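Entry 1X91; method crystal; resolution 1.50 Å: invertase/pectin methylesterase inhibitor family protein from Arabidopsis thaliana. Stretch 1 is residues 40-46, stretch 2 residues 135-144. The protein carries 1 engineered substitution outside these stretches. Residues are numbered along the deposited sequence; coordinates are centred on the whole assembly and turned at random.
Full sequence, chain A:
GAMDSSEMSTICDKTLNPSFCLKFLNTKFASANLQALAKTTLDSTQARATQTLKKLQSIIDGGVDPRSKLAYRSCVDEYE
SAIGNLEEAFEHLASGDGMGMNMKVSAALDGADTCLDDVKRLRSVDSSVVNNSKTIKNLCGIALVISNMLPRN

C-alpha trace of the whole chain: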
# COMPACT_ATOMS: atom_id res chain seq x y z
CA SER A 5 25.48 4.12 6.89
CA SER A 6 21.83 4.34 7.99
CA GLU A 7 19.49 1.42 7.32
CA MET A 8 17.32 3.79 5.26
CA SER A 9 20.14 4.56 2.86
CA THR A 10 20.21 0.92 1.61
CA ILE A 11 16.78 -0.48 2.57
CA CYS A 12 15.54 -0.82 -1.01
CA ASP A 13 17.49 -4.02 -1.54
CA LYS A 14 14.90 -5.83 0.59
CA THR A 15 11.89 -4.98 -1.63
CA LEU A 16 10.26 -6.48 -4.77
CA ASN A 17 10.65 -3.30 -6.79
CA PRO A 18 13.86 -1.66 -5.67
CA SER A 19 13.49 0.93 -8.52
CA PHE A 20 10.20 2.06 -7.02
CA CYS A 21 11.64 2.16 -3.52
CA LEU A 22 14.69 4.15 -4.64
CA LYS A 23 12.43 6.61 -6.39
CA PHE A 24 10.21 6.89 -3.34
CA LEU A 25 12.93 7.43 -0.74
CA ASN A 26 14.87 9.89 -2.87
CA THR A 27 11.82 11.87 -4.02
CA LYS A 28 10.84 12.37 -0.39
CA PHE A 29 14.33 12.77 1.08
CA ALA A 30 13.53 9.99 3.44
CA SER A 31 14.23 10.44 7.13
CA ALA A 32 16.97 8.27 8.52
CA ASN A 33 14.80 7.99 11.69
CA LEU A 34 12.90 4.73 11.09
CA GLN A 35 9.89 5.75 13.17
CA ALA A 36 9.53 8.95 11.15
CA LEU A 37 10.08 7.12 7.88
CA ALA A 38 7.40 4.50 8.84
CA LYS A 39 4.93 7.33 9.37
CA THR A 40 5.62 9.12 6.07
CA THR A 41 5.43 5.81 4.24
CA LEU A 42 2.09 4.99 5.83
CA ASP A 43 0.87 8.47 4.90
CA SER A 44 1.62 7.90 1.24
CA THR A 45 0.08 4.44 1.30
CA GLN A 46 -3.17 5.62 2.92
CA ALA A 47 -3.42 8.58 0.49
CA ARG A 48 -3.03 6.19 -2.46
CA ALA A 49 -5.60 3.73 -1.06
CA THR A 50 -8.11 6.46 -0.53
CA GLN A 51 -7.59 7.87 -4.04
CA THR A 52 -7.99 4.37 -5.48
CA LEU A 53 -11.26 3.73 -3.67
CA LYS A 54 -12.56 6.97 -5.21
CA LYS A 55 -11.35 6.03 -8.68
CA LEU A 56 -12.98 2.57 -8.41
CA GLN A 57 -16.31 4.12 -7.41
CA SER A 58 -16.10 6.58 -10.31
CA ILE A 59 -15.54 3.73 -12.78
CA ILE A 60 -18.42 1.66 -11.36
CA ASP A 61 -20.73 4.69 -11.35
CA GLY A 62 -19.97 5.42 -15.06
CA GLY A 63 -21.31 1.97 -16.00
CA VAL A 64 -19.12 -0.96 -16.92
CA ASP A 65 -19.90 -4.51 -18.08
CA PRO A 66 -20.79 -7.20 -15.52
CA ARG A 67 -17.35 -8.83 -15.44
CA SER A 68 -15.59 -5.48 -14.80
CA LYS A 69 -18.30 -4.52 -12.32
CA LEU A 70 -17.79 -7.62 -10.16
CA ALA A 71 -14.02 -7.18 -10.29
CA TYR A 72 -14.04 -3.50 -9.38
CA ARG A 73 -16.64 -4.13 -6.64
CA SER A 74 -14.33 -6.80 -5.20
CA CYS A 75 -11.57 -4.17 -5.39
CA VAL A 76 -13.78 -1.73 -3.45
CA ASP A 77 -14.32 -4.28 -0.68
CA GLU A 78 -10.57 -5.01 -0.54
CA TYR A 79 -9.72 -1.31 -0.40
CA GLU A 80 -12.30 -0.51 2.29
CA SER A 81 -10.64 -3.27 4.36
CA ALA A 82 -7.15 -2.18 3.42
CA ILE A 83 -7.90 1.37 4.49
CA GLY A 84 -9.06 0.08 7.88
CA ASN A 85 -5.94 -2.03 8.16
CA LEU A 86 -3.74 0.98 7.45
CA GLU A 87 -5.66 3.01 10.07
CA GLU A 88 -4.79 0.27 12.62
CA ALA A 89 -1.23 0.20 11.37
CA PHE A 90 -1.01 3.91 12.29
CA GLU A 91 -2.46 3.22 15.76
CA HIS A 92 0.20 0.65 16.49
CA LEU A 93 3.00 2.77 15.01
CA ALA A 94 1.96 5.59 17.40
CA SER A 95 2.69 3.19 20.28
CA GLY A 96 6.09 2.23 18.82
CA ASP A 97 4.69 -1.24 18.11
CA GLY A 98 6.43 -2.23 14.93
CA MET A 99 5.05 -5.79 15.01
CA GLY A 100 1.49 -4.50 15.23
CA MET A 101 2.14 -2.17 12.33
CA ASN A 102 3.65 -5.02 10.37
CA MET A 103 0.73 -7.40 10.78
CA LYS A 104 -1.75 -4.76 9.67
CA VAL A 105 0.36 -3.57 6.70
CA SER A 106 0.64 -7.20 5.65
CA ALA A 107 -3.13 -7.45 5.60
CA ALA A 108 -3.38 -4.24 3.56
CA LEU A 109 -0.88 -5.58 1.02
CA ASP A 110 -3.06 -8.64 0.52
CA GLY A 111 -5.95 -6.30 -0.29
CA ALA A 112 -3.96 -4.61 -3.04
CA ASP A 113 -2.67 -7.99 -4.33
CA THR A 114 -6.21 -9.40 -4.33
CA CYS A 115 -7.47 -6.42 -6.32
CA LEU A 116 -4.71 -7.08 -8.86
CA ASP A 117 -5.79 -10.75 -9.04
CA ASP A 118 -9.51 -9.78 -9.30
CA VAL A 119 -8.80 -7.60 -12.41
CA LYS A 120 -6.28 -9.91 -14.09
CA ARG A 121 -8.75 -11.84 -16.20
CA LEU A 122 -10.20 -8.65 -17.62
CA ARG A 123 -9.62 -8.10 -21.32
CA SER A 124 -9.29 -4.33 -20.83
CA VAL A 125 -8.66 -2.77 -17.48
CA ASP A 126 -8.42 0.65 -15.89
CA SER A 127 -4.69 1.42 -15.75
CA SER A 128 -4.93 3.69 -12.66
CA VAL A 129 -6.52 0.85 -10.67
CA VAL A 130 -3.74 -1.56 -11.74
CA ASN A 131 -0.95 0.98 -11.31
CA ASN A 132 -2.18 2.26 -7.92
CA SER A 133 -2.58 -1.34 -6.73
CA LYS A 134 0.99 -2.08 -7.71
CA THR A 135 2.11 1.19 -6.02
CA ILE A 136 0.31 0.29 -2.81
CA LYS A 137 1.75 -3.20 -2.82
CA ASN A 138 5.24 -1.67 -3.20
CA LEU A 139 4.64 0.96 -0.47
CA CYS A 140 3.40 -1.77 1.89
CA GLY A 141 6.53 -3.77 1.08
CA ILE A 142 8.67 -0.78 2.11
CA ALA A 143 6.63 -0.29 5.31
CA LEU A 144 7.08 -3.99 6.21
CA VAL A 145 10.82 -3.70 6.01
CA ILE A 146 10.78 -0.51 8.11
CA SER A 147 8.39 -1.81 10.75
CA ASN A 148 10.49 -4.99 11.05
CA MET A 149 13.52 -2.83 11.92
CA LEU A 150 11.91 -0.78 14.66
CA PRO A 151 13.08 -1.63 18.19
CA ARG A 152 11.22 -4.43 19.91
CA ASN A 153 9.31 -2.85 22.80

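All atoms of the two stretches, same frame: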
# COMPACT_ATOMS: atom_id res chain seq x y z
N THR A 40 5.84 8.50 7.40
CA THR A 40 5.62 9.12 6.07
C THR A 40 5.29 8.08 5.04
O THR A 40 4.53 8.38 4.11
CB THR A 40 6.75 10.02 5.57
OG1 THR A 40 7.97 9.28 5.58
CG2 THR A 40 6.97 11.24 6.47
N THR A 41 5.77 6.87 5.16
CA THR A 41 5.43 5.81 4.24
C THR A 41 3.97 5.42 4.36
O THR A 41 3.29 5.25 3.35
CB THR A 41 6.37 4.61 4.41
OG1 THR A 41 7.75 5.01 4.23
CG2 THR A 41 6.09 3.57 3.35
N LEU A 42 3.51 5.24 5.58
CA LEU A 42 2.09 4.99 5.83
C LEU A 42 1.23 6.11 5.26
O LEU A 42 0.15 5.85 4.69
CB LEU A 42 1.82 4.72 7.31
CG LEU A 42 2.23 3.39 7.86
CD1 LEU A 42 1.79 3.31 9.34
CD2 LEU A 42 1.60 2.25 7.08
N ASP A 43 1.64 7.35 5.43
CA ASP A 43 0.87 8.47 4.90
C ASP A 43 0.68 8.30 3.42
O ASP A 43 -0.42 8.46 2.90
CB ASP A 43 1.58 9.79 5.19
CG ASP A 43 1.55 10.21 6.66
OD1 ASP A 43 0.72 9.72 7.48
OD2 ASP A 43 2.34 11.13 7.07
N SER A 44 1.75 7.99 2.69
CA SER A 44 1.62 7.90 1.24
C SER A 44 0.71 6.75 0.86
O SER A 44 -0.07 6.82 -0.13
CB SER A 44 3.01 7.70 0.61
OG SER A 44 3.84 8.86 0.80
N THR A 45 0.82 5.66 1.59
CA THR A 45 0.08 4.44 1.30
C THR A 45 -1.39 4.70 1.52
O THR A 45 -2.23 4.36 0.64
CB THR A 45 0.54 3.27 2.21
OG1 THR A 45 1.98 3.09 2.19
CG2 THR A 45 -0.04 1.96 1.67
N GLN A 46 -1.75 5.33 2.63
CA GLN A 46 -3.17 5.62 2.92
C GLN A 46 -3.72 6.60 1.89
O GLN A 46 -4.88 6.45 1.45
CB GLN A 46 -3.34 6.19 4.32
CG GLN A 46 -4.82 6.27 4.75
CD GLN A 46 -5.49 4.88 4.94
OE1 GLN A 46 -6.09 4.57 6.03
N THR A 135 1.46 0.17 -6.86
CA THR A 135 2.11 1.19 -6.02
C THR A 135 1.84 0.91 -4.55
O THR A 135 2.74 0.97 -3.73
CB THR A 135 1.60 2.56 -6.41
OG1 THR A 135 2.17 2.87 -7.71
CG2 THR A 135 2.04 3.66 -5.42
N ILE A 136 0.61 0.56 -4.21
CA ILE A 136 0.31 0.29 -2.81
C ILE A 136 1.00 -0.98 -2.35
O ILE A 136 1.48 -1.01 -1.22
CB ILE A 136 -1.23 0.26 -2.59
CG1 ILE A 136 -1.78 1.66 -2.72
CG2 ILE A 136 -1.62 -0.38 -1.25
CD1 ILE A 136 -3.26 1.73 -3.02
N LYS A 137 1.05 -2.01 -3.18
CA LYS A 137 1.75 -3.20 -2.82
C LYS A 137 3.23 -2.87 -2.52
O LYS A 137 3.79 -3.35 -1.52
CB LYS A 137 1.60 -4.22 -3.94
CG LYS A 137 2.32 -5.46 -3.73
CD LYS A 137 1.82 -6.49 -4.80
CE LYS A 137 2.65 -7.70 -4.71
NZ LYS A 137 2.34 -8.63 -5.79
N ASN A 138 3.82 -2.06 -3.37
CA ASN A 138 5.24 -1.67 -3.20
C ASN A 138 5.45 -0.85 -1.92
O ASN A 138 6.42 -1.07 -1.16
CB ASN A 138 5.68 -0.88 -4.42
CG ASN A 138 5.83 -1.76 -5.66
OD1 ASN A 138 6.06 -2.96 -5.54
ND2 ASN A 138 5.65 -1.15 -6.84
N LEU A 139 4.57 0.12 -1.67
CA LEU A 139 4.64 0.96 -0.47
C LEU A 139 4.47 0.09 0.76
O LEU A 139 5.18 0.26 1.75
CB LEU A 139 3.59 2.08 -0.49
CG LEU A 139 3.87 3.19 -1.47
CD1 LEU A 139 2.64 4.01 -1.61
CD2 LEU A 139 5.02 4.06 -0.95
N CYS A 140 3.51 -0.85 0.74
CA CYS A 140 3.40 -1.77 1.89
C CYS A 140 4.67 -2.57 2.09
O CYS A 140 5.09 -2.78 3.24
CB CYS A 140 2.18 -2.71 1.79
SG CYS A 140 0.55 -1.96 1.88
N GLY A 141 5.28 -3.01 1.00
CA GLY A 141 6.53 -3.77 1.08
C GLY A 141 7.63 -2.96 1.77
O GLY A 141 8.32 -3.49 2.64
N ILE A 142 7.72 -1.67 1.46
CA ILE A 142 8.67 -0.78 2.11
C ILE A 142 8.34 -0.65 3.60
O ILE A 142 9.20 -0.74 4.47
CB ILE A 142 8.72 0.61 1.42
CG1 ILE A 142 9.24 0.49 -0.01
CG2 ILE A 142 9.60 1.55 2.22
CD1 ILE A 142 9.06 1.72 -0.88
N ALA A 143 7.05 -0.45 3.93
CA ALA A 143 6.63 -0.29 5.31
C ALA A 143 6.89 -1.57 6.12
O ALA A 143 7.09 -1.50 7.32
CB ALA A 143 5.12 0.06 5.36
N LEU A 144 6.80 -2.74 5.51
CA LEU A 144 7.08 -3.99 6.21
C LEU A 144 8.54 -4.09 6.58
O LEU A 144 8.88 -4.52 7.69
CB LEU A 144 6.70 -5.19 5.33
CG LEU A 144 5.20 -5.42 5.09
CD1 LEU A 144 5.04 -6.56 4.10
CD2 LEU A 144 4.56 -5.70 6.43

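Both stretches are helical, and each lies within a longer helix. They run nearly antiparallel, with 161° between their N-to-C directions, and their axes approach to 9.5 Å. The contact buries 337 Å², counting both sides. No hydrogen bond crosses it. Van der Waals packing holds the pair together.

Thr 40 takes no part. Its OG1 is hydrogen-bonded elsewhere in the structure.

Thr 41 is buried and points toward the second helix. Its chi1 is m. The methyl CG2 makes the closest contacts of this residue with its neighbours there. Thr 41 CG2 lies 4.2 Å from Ile 142 CG2 and 4.2 Å from Ala 143 CB. Thr 41 CG2 also sits 3.8 Å from the backbone atom Leu 139 O. Leu 139 O is already used within its own helix, accepting from Ala 143 N at 3.0 Å. Thr 41 OG1 is hydrogen-bonded elsewhere in the structure, so the buried hydroxyl is satisfied. The small side chain of Ala 143 suits the close backbone spacing here: Thr 41 CA and Ala 143 CA are 6.3 Å apart.

Leu 42 starts off pointing away, but its end comes nearer. Leu 42 CD2 reaches 4.5 Å from Ala 143 CB, a light apolar contact.

Asp 43 does not reach the second helix.

Ser 44 points toward the other helix, and its CB and backbone lie against Leu 139 CD1. Leu 139 CD1 lies 4.3 Å from Ser 44 CB and 4.2 Å from the backbone atom Ser 44 C.

Thr 45 has the largest area covered in the contact, 84 Å². Its CA-to-CB bond points sideways, and the CA atoms of Thr 45 and Ile 136 are only 5.8 Å apart. With chi1 m, Thr 45 OG1 turns back along its own helix and donates to Thr 41 O at 2.8 Å. Thr 41 O also accepts from Thr 45 N at 3.1 Å. This bond lets a polar group sit in an apolar setting, where Thr 45 OG1 packs 3.3 Å from Leu 139 CB. The methyl Thr 45 CG2 lies 4.1 Å from Ile 136 CG2 and 4.0 Å from Cys 140 SG. Threonine suits the place: its hydroxyl is satisfied locally, and its methyl adds apolar surface.

Leu 139, buried and pointing toward stretch 1, touches Thr 41, Ser 44 and Thr 45. It has the largest covered area in its own stretch, 69 Å².

Gln 46 points away and makes no contact. Its NE2 is not modelled.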